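Local coordinates for putative iron-uptake ABC transport system,periplasmic iron-binding protein (Campylobacter jejuni, PDB 3E13), which binds ferric iron and, as a periplasmic solute-binding protein, probably delivers it to an ABC transporter of the inner membrane for uptake, at residues A[4-9]-A[251-256]; A[152-157]-A[227-232]; A[203-208]-A[215-220]; A[278-281]-A[285-288]. All blocks are in the same frame, centred on the assembly; numbering follows the deposited sequence.

Contact 1: residues A[4-9]-A[251-256]; sequences LNIYSA and KKFMEF
Phe253 reaches from its helix toward strand 4-8, and two aliphatic side chains of the strand, Leu4 and Ile6, meet it, each crossing it at about a right angle. Ile6 comes over the face of the ring: its CD1 methyl lies 3.8 Å from the centroid of the Phe253 ring and only 17° off the ring normal, a CH-pi contact, displaced toward the rim so that the nearest ring atom is CZ, 3.6 Å from Ile6 CD1. The methyl gets there because the outer branch of Ile6 is stretched out, with chi2 at -175°, which carries CD1 well clear of the strand. Leu4 works nearer the root of the ring. Its CD2 touches Phe253 CB at 3.6 Å and lies almost as close to CG, approaching the ring obliquely. Phe253 itself has CG anti to the backbone N (chi1 -172°), which carries the ring from the level of Leu4 toward the end of the Ile6 side chain. A flat aromatic suits this place because it can offer its root to one branched residue and its face to another. Phe22 packs edge-to-face against Phe253, and Ile57 of the adjoining strand 55-58 touches both Ile6 and Phe253. All three residues in contact are buried and apolar, the arrangement of a helix packed on the central sheet of an alpha/beta domain, as in periplasmic binding proteins.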
loop_
_atom_site.group_PDB
_atom_site.type_symbol
_atom_site.label_atom_id
_atom_site.label_comp_id
_atom_site.label_asym_id
_atom_site.label_seq_id
_atom_site.Cartn_x
_atom_site.Cartn_y
_atom_site.Cartn_z
ATOM N N LEU A 4 -18.015 -12.274 -12.083
ATOM C CA LEU A 4 -17.624 -11.134 -11.228
ATOM C C LEU A 4 -16.410 -10.479 -11.861
ATOM O O LEU A 4 -15.436 -11.123 -12.129
ATOM C CB LEU A 4 -17.320 -11.582 -9.785
ATOM C CG LEU A 4 -16.853 -10.407 -8.912
ATOM C CD1 LEU A 4 -17.994 -9.459 -8.568
ATOM C CD2 LEU A 4 -16.235 -10.993 -7.648
ATOM N N ASN A 5 -16.514 -9.189 -12.173
ATOM C CA ASN A 5 -15.469 -8.465 -12.866
ATOM C C ASN A 5 -14.652 -7.574 -11.917
ATOM O O ASN A 5 -15.199 -6.636 -11.343
ATOM C CB ASN A 5 -16.131 -7.633 -13.958
ATOM C CG ASN A 5 -16.822 -8.529 -15.018
ATOM O OD1 ASN A 5 -16.207 -9.484 -15.503
ATOM N ND2 ASN A 5 -18.058 -8.229 -15.356
ATOM N N ILE A 6 -13.394 -7.942 -11.683
ATOM C CA ILE A 6 -12.521 -7.238 -10.753
ATOM C C ILE A 6 -11.473 -6.443 -11.519
ATOM O O ILE A 6 -10.772 -7.014 -12.347
ATOM C CB ILE A 6 -11.821 -8.254 -9.839
ATOM C CG1 ILE A 6 -12.878 -9.006 -9.036
ATOM C CG2 ILE A 6 -10.759 -7.552 -8.982
ATOM C CD1 ILE A 6 -12.338 -9.974 -7.981
ATOM N N TYR A 7 -11.401 -5.148 -11.240
ATOM C CA TYR A 7 -10.327 -4.268 -11.673
ATOM C C TYR A 7 -9.413 -4.080 -10.447
ATOM O O TYR A 7 -9.840 -3.518 -9.463
ATOM C CB TYR A 7 -10.896 -2.905 -12.094
ATOM C CG TYR A 7 -11.509 -2.825 -13.488
ATOM C CD1 TYR A 7 -11.911 -3.942 -14.171
ATOM C CD2 TYR A 7 -11.795 -1.608 -14.032
ATOM C CE1 TYR A 7 -12.535 -3.847 -15.462
ATOM C CE2 TYR A 7 -12.395 -1.489 -15.298
ATOM C CZ TYR A 7 -12.780 -2.605 -15.988
ATOM O OH TYR A 7 -13.430 -2.469 -17.216
ATOM N N SER A 8 -8.176 -4.545 -10.539
ATOM C CA SER A 8 -7.262 -4.580 -9.412
ATOM C C SER A 8 -5.925 -3.941 -9.661
ATOM O O SER A 8 -5.255 -4.245 -10.648
ATOM C CB SER A 8 -7.039 -6.011 -8.959
ATOM O OG SER A 8 -6.075 -6.020 -7.888
ATOM N N ALA A 9 -5.547 -3.033 -8.763
ATOM C CA ALA A 9 -4.243 -2.429 -8.757
ATOM C C ALA A 9 -3.298 -3.103 -7.753
ATOM O O ALA A 9 -2.207 -2.634 -7.541
ATOM C CB ALA A 9 -4.337 -0.914 -8.512
ATOM N N LYS A 251 -20.563 -8.151 -3.347
ATOM C CA LYS A 251 -20.695 -8.082 -1.900
ATOM C C LYS A 251 -20.158 -9.359 -1.286
ATOM O O LYS A 251 -19.450 -9.306 -0.260
ATOM C CB LYS A 251 -22.140 -7.757 -1.488
ATOM C CG LYS A 251 -22.582 -6.397 -1.948
ATOM C CD LYS A 251 -24.001 -6.049 -1.612
ATOM C CE LYS A 251 -24.455 -4.841 -2.408
ATOM N NZ LYS A 251 -25.971 -4.619 -2.199
ATOM N N LYS A 252 -20.437 -10.500 -1.917
ATOM C CA LYS A 252 -19.929 -11.790 -1.455
ATOM C C LYS A 252 -18.404 -11.811 -1.478
ATOM O O LYS A 252 -17.747 -12.292 -0.532
ATOM C CB LYS A 252 -20.491 -12.919 -2.323
ATOM C CG LYS A 252 -21.898 -13.333 -1.950
ATOM C CD LYS A 252 -22.337 -14.544 -2.824
ATOM C CE LYS A 252 -23.625 -15.172 -2.289
ATOM N NZ LYS A 252 -24.620 -14.057 -1.899
ATOM N N PHE A 253 -17.845 -11.264 -2.539
ATOM C CA PHE A 253 -16.404 -11.212 -2.683
ATOM C C PHE A 253 -15.765 -10.316 -1.621
ATOM O O PHE A 253 -14.719 -10.677 -1.063
ATOM C CB PHE A 253 -15.964 -10.760 -4.113
ATOM C CG PHE A 253 -14.523 -10.895 -4.321
ATOM C CD1 PHE A 253 -13.956 -12.106 -4.668
ATOM C CD2 PHE A 253 -13.683 -9.811 -4.112
ATOM C CE1 PHE A 253 -12.564 -12.243 -4.802
ATOM C CE2 PHE A 253 -12.313 -9.938 -4.257
ATOM C CZ PHE A 253 -11.767 -11.148 -4.596
ATOM N N MET A 254 -16.364 -9.147 -1.377
ATOM C CA MET A 254 -15.855 -8.194 -0.397
ATOM C C MET A 254 -15.838 -8.896 0.998
ATOM O O MET A 254 -14.819 -8.845 1.703
ATOM C CB MET A 254 -16.726 -6.941 -0.423
ATOM C CG MET A 254 -16.518 -6.119 -1.681
ATOM S SD MET A 254 -17.750 -4.862 -1.908
ATOM C CE MET A 254 -17.202 -3.631 -0.758
ATOM N N GLU A 255 -16.933 -9.587 1.327
ATOM C CA GLU A 255 -17.005 -10.302 2.604
ATOM C C GLU A 255 -15.991 -11.434 2.663
ATOM O O GLU A 255 -15.352 -11.642 3.708
ATOM C CB GLU A 255 -18.432 -10.790 2.870
ATOM C CG GLU A 255 -19.397 -9.641 3.109
ATOM C CD GLU A 255 -20.831 -10.049 3.322
ATOM O OE1 GLU A 255 -21.180 -11.282 3.190
ATOM O OE2 GLU A 255 -21.626 -9.164 3.701
ATOM N N PHE A 256 -15.820 -12.140 1.562
ATOM C CA PHE A 256 -14.872 -13.237 1.485
ATOM C C PHE A 256 -13.438 -12.739 1.783
ATOM O O PHE A 256 -12.647 -13.425 2.436
ATOM C CB PHE A 256 -14.979 -13.853 0.087
ATOM C CG PHE A 256 -14.135 -15.072 -0.125
ATOM C CD1 PHE A 256 -14.478 -16.282 0.465
ATOM C CD2 PHE A 256 -13.002 -15.021 -0.928
ATOM C CE1 PHE A 256 -13.716 -17.442 0.236
ATOM C CE2 PHE A 256 -12.226 -16.198 -1.138
ATOM C CZ PHE A 256 -12.600 -17.380 -0.533
#

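Contact 2: residues A[152-157]-A[227-232]; sequences IANDGN and DNRGTH
Asp155 OD2 accepts from NH1 of Arg229 at 2.9 Å in a salt bridge, and water 2 donates to the same oxygen. The arginine reaches OD2 on its syn side but 25° out of the carboxylate plane. The carboxylate and guanidinium are turned 62° apart, and while NH1 makes the direct bond, Arg229 NH2 donates to water 2 at 3.1 Å, closing a small ring through solvent. Asn154 instead stacks on the guanidinium: its CB covers the centre of one face, 3.7 Å above it, and the amide, tilted 20°, lies over the NE and CD end. Asn154 ND2 is over the same face, 3.3 Å from Arg229 NE; both are donors, so they do not bond to each other. Both turn to Asp294, Asn154 ND2 by a hydrogen bond and Arg229 NE by a long, weak ion pair. The contact ties the C-terminal end of helix 142-155 to the loop between strands 219-222 and 233-241, at the surface and away from the iron site. Arginine suits the loop because its chain, extended from CG to NE, spans the gap with a planar head for stacking and several N-H groups. Water 1 accepts from Arg229 NH2 at 2.8 Å and, weakly, from Asn154 ND2.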
loop_
_atom_site.group_PDB
_atom_site.type_symbol
_atom_site.label_atom_id
_atom_site.label_comp_id
_atom_site.label_asym_id
_atom_site.label_seq_id
_atom_site.Cartn_x
_atom_site.Cartn_y
_atom_site.Cartn_z
ATOM N N ILE A 152 1.862 16.110 4.500
ATOM C CA ILE A 152 1.022 17.294 4.450
ATOM C C ILE A 152 0.064 17.288 5.631
ATOM O O ILE A 152 -0.101 18.276 6.346
ATOM C CB ILE A 152 0.237 17.435 3.134
ATOM C CG1 ILE A 152 1.168 17.563 1.937
ATOM C CG2 ILE A 152 -0.687 18.632 3.232
ATOM C CD1 ILE A 152 0.472 17.365 0.581
ATOM N N ALA A 153 -0.614 16.172 5.824
ATOM C CA ALA A 153 -1.632 16.106 6.853
ATOM C C ALA A 153 -1.039 16.316 8.265
ATOM O O ALA A 153 -1.672 16.971 9.120
ATOM C CB ALA A 153 -2.379 14.786 6.776
ATOM N N ASN A 154 0.167 15.812 8.493
ATOM C CA ASN A 154 0.764 15.848 9.813
ATOM C C ASN A 154 1.567 17.154 10.055
ATOM O O ASN A 154 1.442 17.769 11.131
ATOM C CB ASN A 154 1.674 14.653 10.039
ATOM C CG ASN A 154 0.930 13.451 10.497
ATOM O OD1 ASN A 154 0.170 13.518 11.503
ATOM N ND2 ASN A 154 1.090 12.332 9.784
ATOM N N ASP A 155 2.316 17.605 9.054
ATOM C CA ASP A 155 3.332 18.639 9.230
ATOM C C ASP A 155 3.097 19.862 8.363
ATOM O O ASP A 155 3.867 20.814 8.493
ATOM C CB ASP A 155 4.732 18.091 8.961
ATOM C CG ASP A 155 5.134 16.975 9.926
ATOM O OD1 ASP A 155 4.632 16.895 11.060
ATOM O OD2 ASP A 155 5.929 16.096 9.604
ATOM N N GLY A 156 2.084 19.848 7.479
ATOM C CA GLY A 156 1.777 21.019 6.650
ATOM C C GLY A 156 2.418 20.976 5.282
ATOM O O GLY A 156 3.407 20.223 5.041
ATOM N N ASN A 157 1.937 21.820 4.377
ATOM C CA ASN A 157 2.425 21.785 3.004
ATOM C C ASN A 157 3.814 22.382 2.751
ATOM O O ASN A 157 4.437 22.056 1.751
ATOM C CB ASN A 157 1.365 22.327 2.008
ATOM C CG ASN A 157 0.965 23.790 2.234
ATOM O OD1 ASN A 157 -0.046 24.261 1.654
ATOM N ND2 ASN A 157 1.677 24.482 3.057
ATOM N N ASP A 227 9.794 8.014 18.020
ATOM C CA ASP A 227 9.901 8.956 19.147
ATOM C C ASP A 227 8.746 9.940 19.192
ATOM O O ASP A 227 8.652 10.744 20.140
ATOM C CB ASP A 227 11.230 9.727 19.121
ATOM C CG ASP A 227 12.450 8.830 19.125
ATOM O OD1 ASP A 227 12.496 7.925 19.958
ATOM O OD2 ASP A 227 13.404 8.991 18.307
ATOM N N ASN A 228 7.848 9.901 18.191
ATOM C CA ASN A 228 6.799 10.898 18.115
ATOM C C ASN A 228 5.503 10.248 17.605
ATOM O O ASN A 228 4.925 9.433 18.314
ATOM C CB ASN A 228 7.274 12.157 17.356
ATOM C CG ASN A 228 8.027 11.843 16.060
ATOM O OD1 ASN A 228 9.291 11.814 16.006
ATOM N ND2 ASN A 228 7.265 11.709 15.002
ATOM N N ARG A 229 5.087 10.546 16.375
ATOM C CA ARG A 229 3.764 10.173 15.901
ATOM C C ARG A 229 3.590 8.731 15.434
ATOM O O ARG A 229 2.453 8.250 15.320
ATOM C CB ARG A 229 3.342 11.150 14.796
ATOM C CG ARG A 229 4.089 11.060 13.475
ATOM C CD ARG A 229 3.454 11.857 12.395
ATOM N NE ARG A 229 4.092 11.785 11.087
ATOM C CZ ARG A 229 4.840 12.702 10.530
ATOM N NH1 ARG A 229 5.194 13.795 11.202
ATOM N NH2 ARG A 229 5.229 12.543 9.266
ATOM N N GLY A 230 4.698 8.026 15.194
ATOM C CA GLY A 230 4.686 6.665 14.686
ATOM C C GLY A 230 4.694 6.574 13.169
ATOM O O GLY A 230 4.660 7.575 12.420
ATOM N N THR A 231 4.741 5.322 12.733
ATOM C CA THR A 231 5.034 4.978 11.358
ATOM C C THR A 231 3.776 5.095 10.483
ATOM O O THR A 231 2.649 4.793 10.885
ATOM C CB THR A 231 5.588 3.514 11.402
ATOM O OG1 THR A 231 6.897 3.500 12.035
ATOM C CG2 THR A 231 5.715 2.916 9.975
ATOM N N HIS A 232 4.009 5.470 9.220
ATOM C CA HIS A 232 2.979 5.539 8.195
ATOM C C HIS A 232 2.384 4.172 7.859
ATOM O O HIS A 232 3.083 3.264 7.491
ATOM C CB HIS A 232 3.557 6.151 6.921
ATOM C CG HIS A 232 2.546 6.348 5.836
ATOM N ND1 HIS A 232 2.568 5.671 4.621
ATOM C CD2 HIS A 232 1.463 7.141 5.804
ATOM C CE1 HIS A 232 1.549 6.091 3.880
ATOM N NE2 HIS A 232 0.875 6.993 4.565
HETATM O O HOH W 1 3.433 10.771 8.022
HETATM O O HOH W 2 7.411 14.511 8.423
#

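Contact 3: residues A[203-208]-A[215-220]; sequences LLKNSK and VGNSLG
Leu204 and Lys205, at the end of one helix, lie against Gly216 in the next, with CA of Lys205 and CA of Gly216 only 4.6 Å apart. Glycine fits this place because a CB here would run into Lys205 N and Leu204 CB; without one, Leu204 CB rests on Gly216 CA at 3.7 Å. Beyond the glycine, Leu204 CD1 meets Val215 CG1 at 4.0 Å and, more loosely, Leu219 CD1. On the other flank the aliphatic part of Lys205 runs over the Gly216 carbonyl carbon, then bends at chi3 and chi4 (73° and 65°), which folds NZ back to Asn217. There NZ donates to Asn217 OD1 at 2.8 Å, tilted 35° out of the carbonyl plane. In the next shell, water 3 donates to Asn217 OD1 and Lys205 O, while water 4 accepts from Lys205 NZ and donates to the Gly216 and Leu219 carbonyls. Further out, Ser218 OG donates to Val215 O, on a lone pair in the carbonyl plane; Ser218 N uses the same oxygen. Ala183 of helix 179-188 backs Val215 and Leu219. The whole is a close helix-helix contact at a glycine, where helix 198-205, carrying the iron ligands Tyr199 and Tyr200 near its start, turns back through helix 210-217 into strand 219-222.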
loop_
_atom_site.group_PDB
_atom_site.type_symbol
_atom_site.label_atom_id
_atom_site.label_comp_id
_atom_site.label_asym_id
_atom_site.label_seq_id
_atom_site.Cartn_x
_atom_site.Cartn_y
_atom_site.Cartn_z
ATOM N N LEU A 203 7.995 -11.021 1.390
ATOM C CA LEU A 203 7.864 -11.681 0.112
ATOM C C LEU A 203 9.250 -12.100 -0.369
ATOM O O LEU A 203 9.433 -13.200 -0.886
ATOM C CB LEU A 203 7.220 -10.756 -0.931
ATOM C CG LEU A 203 5.707 -10.658 -0.848
ATOM C CD1 LEU A 203 5.170 -9.541 -1.731
ATOM C CD2 LEU A 203 5.060 -11.941 -1.178
ATOM N N LEU A 204 10.209 -11.207 -0.235
ATOM C CA LEU A 204 11.563 -11.484 -0.686
ATOM C C LEU A 204 12.181 -12.627 0.099
ATOM O O LEU A 204 12.754 -13.550 -0.460
ATOM C CB LEU A 204 12.427 -10.216 -0.645
ATOM C CG LEU A 204 12.086 -9.094 -1.631
ATOM C CD1 LEU A 204 12.760 -7.801 -1.217
ATOM C CD2 LEU A 204 12.485 -9.501 -3.042
ATOM N N LYS A 205 12.146 -12.529 1.439
ATOM C CA LYS A 205 12.727 -13.574 2.278
ATOM C C LYS A 205 12.181 -14.972 2.083
ATOM O O LYS A 205 12.874 -15.940 2.351
ATOM C CB LYS A 205 12.605 -13.185 3.761
ATOM C CG LYS A 205 13.454 -12.053 4.199
ATOM C CD LYS A 205 13.161 -11.638 5.642
ATOM C CE LYS A 205 13.672 -12.612 6.664
ATOM N NZ LYS A 205 15.169 -12.679 6.651
ATOM N N ASN A 206 10.921 -15.073 1.676
ATOM C CA ASN A 206 10.241 -16.333 1.434
ATOM C C ASN A 206 10.043 -16.728 -0.041
ATOM O O ASN A 206 9.336 -17.722 -0.324
ATOM C CB ASN A 206 8.906 -16.304 2.132
ATOM C CG ASN A 206 9.062 -16.283 3.640
ATOM O OD1 ASN A 206 9.257 -17.347 4.269
ATOM N ND2 ASN A 206 8.952 -15.091 4.240
ATOM N N SER A 207 10.705 -15.994 -0.926
ATOM C CA SER A 207 10.558 -16.214 -2.358
ATOM C C SER A 207 11.102 -17.561 -2.801
ATOM O O SER A 207 12.074 -18.056 -2.233
ATOM C CB SER A 207 11.242 -15.093 -3.066
ATOM O OG SER A 207 11.102 -15.219 -4.503
ATOM N N LYS A 208 10.480 -18.111 -3.830
ATOM C CA LYS A 208 11.002 -19.294 -4.512
ATOM C C LYS A 208 12.142 -18.934 -5.468
ATOM O O LYS A 208 12.757 -19.821 -6.032
ATOM C CB LYS A 208 9.930 -20.052 -5.254
ATOM C CG LYS A 208 8.657 -20.484 -4.510
ATOM C CD LYS A 208 8.896 -21.165 -3.239
ATOM C CE LYS A 208 7.545 -21.762 -2.684
ATOM N NZ LYS A 208 6.525 -22.042 -3.745
ATOM N N VAL A 215 18.406 -10.908 -1.253
ATOM C CA VAL A 215 18.046 -9.502 -1.047
ATOM C C VAL A 215 17.291 -9.328 0.243
ATOM O O VAL A 215 17.657 -8.504 1.083
ATOM C CB VAL A 215 17.204 -8.908 -2.194
ATOM C CG1 VAL A 215 16.676 -7.496 -1.860
ATOM C CG2 VAL A 215 18.036 -8.884 -3.464
ATOM N N GLY A 216 16.219 -10.088 0.434
ATOM C CA GLY A 216 15.368 -9.894 1.591
ATOM C C GLY A 216 16.110 -10.141 2.887
ATOM O O GLY A 216 15.907 -9.431 3.890
ATOM N N ASN A 217 17.046 -11.070 2.839
ATOM C CA ASN A 217 17.773 -11.462 4.062
ATOM C C ASN A 217 18.760 -10.365 4.523
ATOM O O ASN A 217 19.144 -10.341 5.716
ATOM C CB ASN A 217 18.514 -12.787 3.901
ATOM C CG ASN A 217 17.613 -14.023 4.070
ATOM O OD1 ASN A 217 16.457 -13.920 4.440
ATOM N ND2 ASN A 217 18.169 -15.213 3.743
ATOM N N SER A 218 19.135 -9.449 3.630
ATOM C CA SER A 218 20.025 -8.364 3.938
ATOM C C SER A 218 19.359 -7.162 4.591
ATOM O O SER A 218 20.045 -6.256 5.016
ATOM C CB SER A 218 20.756 -7.937 2.661
ATOM O OG SER A 218 19.929 -7.109 1.823
ATOM N N LEU A 219 18.019 -7.140 4.634
ATOM C CA LEU A 219 17.278 -5.939 5.057
ATOM C C LEU A 219 16.995 -5.849 6.540
ATOM O O LEU A 219 16.419 -6.778 7.115
ATOM C CB LEU A 219 16.003 -5.776 4.256
ATOM C CG LEU A 219 16.213 -5.809 2.737
ATOM C CD1 LEU A 219 14.821 -5.844 2.037
ATOM C CD2 LEU A 219 17.007 -4.684 2.244
ATOM N N GLY A 220 17.400 -4.727 7.144
ATOM C CA GLY A 220 16.897 -4.296 8.433
ATOM C C GLY A 220 15.823 -3.204 8.292
ATOM O O GLY A 220 15.827 -2.458 7.331
HETATM O O HOH W 3 14.728 -16.039 4.364
HETATM O O HOH W 4 15.598 -9.469 6.867
#

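Contact 4: residues A[278-281]-A[285-288]; sequences DVEL and VKDF
Leu281 and Val285 make the closely packed half of this contact, and Glu280 with Lys286 the half that faces solvent. On the inner side Leu281 CD1 meets Val285 CG1 at 4.0 Å, the two side chains crossing at about a right angle. A compact branched residue suits this buried position in the first part of the helix, while the longer leucine can reach in from the loop. Lys286 belongs to both halves. Its aliphatic chain passes alongside Leu281, with CG lying 3.9 Å from Leu281 CB and CE 3.4 Å from Leu281 O, and then its end, bent at chi4 (-47°), swings NZ toward the acid. Outside, the salt bridge from Lys286 NZ to Glu280 OE1 is 3.1 Å long, and the amine approaches nearly along the C-O axis of the carboxylate. Glu280 meets it with a chain bent at chi2 (-81°), which folds OE1 back toward the helix. Water 5 binds in the same corner: it donates to Glu280 OE1 at 2.8 Å, and accepts from Leu281 N and from Lys286 NZ. Long flexible charged residues fit such an exposed edge. The loop thus leads from strand 273-274 into helix 283-288, with Leu281 touching Pro274, Val285 resting on Phe273 and on Thr267 of helix 260-268, and Phe288 lying against helix 198-205.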
loop_
_atom_site.group_PDB
_atom_site.type_symbol
_atom_site.label_atom_id
_atom_site.label_comp_id
_atom_site.label_asym_id
_atom_site.label_seq_id
_atom_site.Cartn_x
_atom_site.Cartn_y
_atom_site.Cartn_z
ATOM N N ASP A 278 -8.447 -11.141 15.110
ATOM C CA ASP A 278 -8.394 -12.531 15.571
ATOM C C ASP A 278 -7.584 -13.474 14.645
ATOM O O ASP A 278 -7.711 -14.695 14.699
ATOM C CB ASP A 278 -9.825 -13.044 15.788
ATOM C CG ASP A 278 -10.599 -13.158 14.516
ATOM O OD1 ASP A 278 -11.738 -13.669 14.545
ATOM O OD2 ASP A 278 -10.096 -12.769 13.440
ATOM N N VAL A 279 -6.733 -12.886 13.810
ATOM C CA VAL A 279 -5.879 -13.631 12.918
ATOM C C VAL A 279 -4.407 -13.404 13.325
ATOM O O VAL A 279 -3.911 -12.284 13.283
ATOM C CB VAL A 279 -6.082 -13.169 11.456
ATOM C CG1 VAL A 279 -5.106 -13.883 10.544
ATOM C CG2 VAL A 279 -7.494 -13.458 10.995
ATOM N N GLU A 280 -3.746 -14.441 13.763
ATOM C CA GLU A 280 -2.328 -14.378 14.125
ATOM C C GLU A 280 -1.474 -13.967 12.944
ATOM O O GLU A 280 -1.665 -14.435 11.814
ATOM C CB GLU A 280 -1.854 -15.720 14.675
ATOM C CG GLU A 280 -2.403 -16.003 16.069
ATOM C CD GLU A 280 -1.643 -15.332 17.196
ATOM O OE1 GLU A 280 -0.510 -14.838 16.930
ATOM O OE2 GLU A 280 -2.142 -15.359 18.381
ATOM N N LEU A 281 -0.493 -13.126 13.220
ATOM C CA LEU A 281 0.503 -12.758 12.223
ATOM C C LEU A 281 1.338 -13.965 11.824
ATOM O O LEU A 281 1.568 -14.856 12.602
ATOM C CB LEU A 281 1.407 -11.628 12.727
ATOM C CG LEU A 281 0.743 -10.357 13.181
ATOM C CD1 LEU A 281 1.760 -9.357 13.652
ATOM C CD2 LEU A 281 -0.170 -9.779 12.110
ATOM N N VAL A 285 6.202 -11.983 9.594
ATOM C CA VAL A 285 5.698 -10.662 9.946
ATOM C C VAL A 285 5.957 -10.369 11.451
ATOM O O VAL A 285 6.261 -9.269 11.817
ATOM C CB VAL A 285 4.187 -10.550 9.607
ATOM C CG1 VAL A 285 3.585 -9.284 10.089
ATOM C CG2 VAL A 285 3.991 -10.672 8.075
ATOM N N LYS A 286 5.825 -11.350 12.320
ATOM C CA LYS A 286 6.196 -11.137 13.698
ATOM C C LYS A 286 7.642 -10.708 13.842
ATOM O O LYS A 286 7.972 -9.866 14.664
ATOM C CB LYS A 286 5.996 -12.435 14.481
ATOM C CG LYS A 286 4.545 -12.883 14.613
ATOM C CD LYS A 286 4.434 -14.197 15.410
ATOM C CE LYS A 286 2.950 -14.527 15.705
ATOM N NZ LYS A 286 2.140 -13.347 16.253
ATOM N N ASP A 287 8.485 -11.240 12.975
ATOM C CA ASP A 287 9.931 -10.896 13.015
ATOM C C ASP A 287 10.219 -9.468 12.565
ATOM O O ASP A 287 11.328 -8.953 12.808
ATOM C CB ASP A 287 10.710 -11.886 12.129
ATOM C CG ASP A 287 11.132 -13.137 12.873
ATOM O OD1 ASP A 287 11.614 -14.041 12.177
ATOM O OD2 ASP A 287 10.996 -13.256 14.106
ATOM N N PHE A 288 9.275 -8.815 11.887
ATOM C CA PHE A 288 9.468 -7.376 11.564
ATOM C C PHE A 288 9.605 -6.556 12.843
ATOM O O PHE A 288 10.316 -5.537 12.873
ATOM C CB PHE A 288 8.288 -6.787 10.760
ATOM C CG PHE A 288 8.085 -7.368 9.375
ATOM C CD1 PHE A 288 9.105 -8.042 8.688
ATOM C CD2 PHE A 288 6.858 -7.239 8.785
ATOM C CE1 PHE A 288 8.861 -8.591 7.438
ATOM C CE2 PHE A 288 6.600 -7.755 7.521
ATOM C CZ PHE A 288 7.594 -8.447 6.861
HETATM O O HOH W 5 -0.090 -12.253 16.041
#

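In the fold
The four contacts are separate; none touches another, and they differ in how near they come to the iron. Contacts 3 and 4 are the nearest pair, with centres 17 Å apart and nearest atoms about 6 Å apart, and both lie close to the tyrosines that bind iron: the Leu204 side chain is about 11 Å from the ferric ion and that of Val285 about 13 Å. The strand of contact 1 runs on to the ligands His11 and Tyr12, and the Ile6 side chain is about 11 Å from that of Tyr12. Contact 2 lies away from the metal, its centre 32 Å from that of contact 1. Contact 3 nests within contact 2, and contact 2 within contact 1; contact 4 follows.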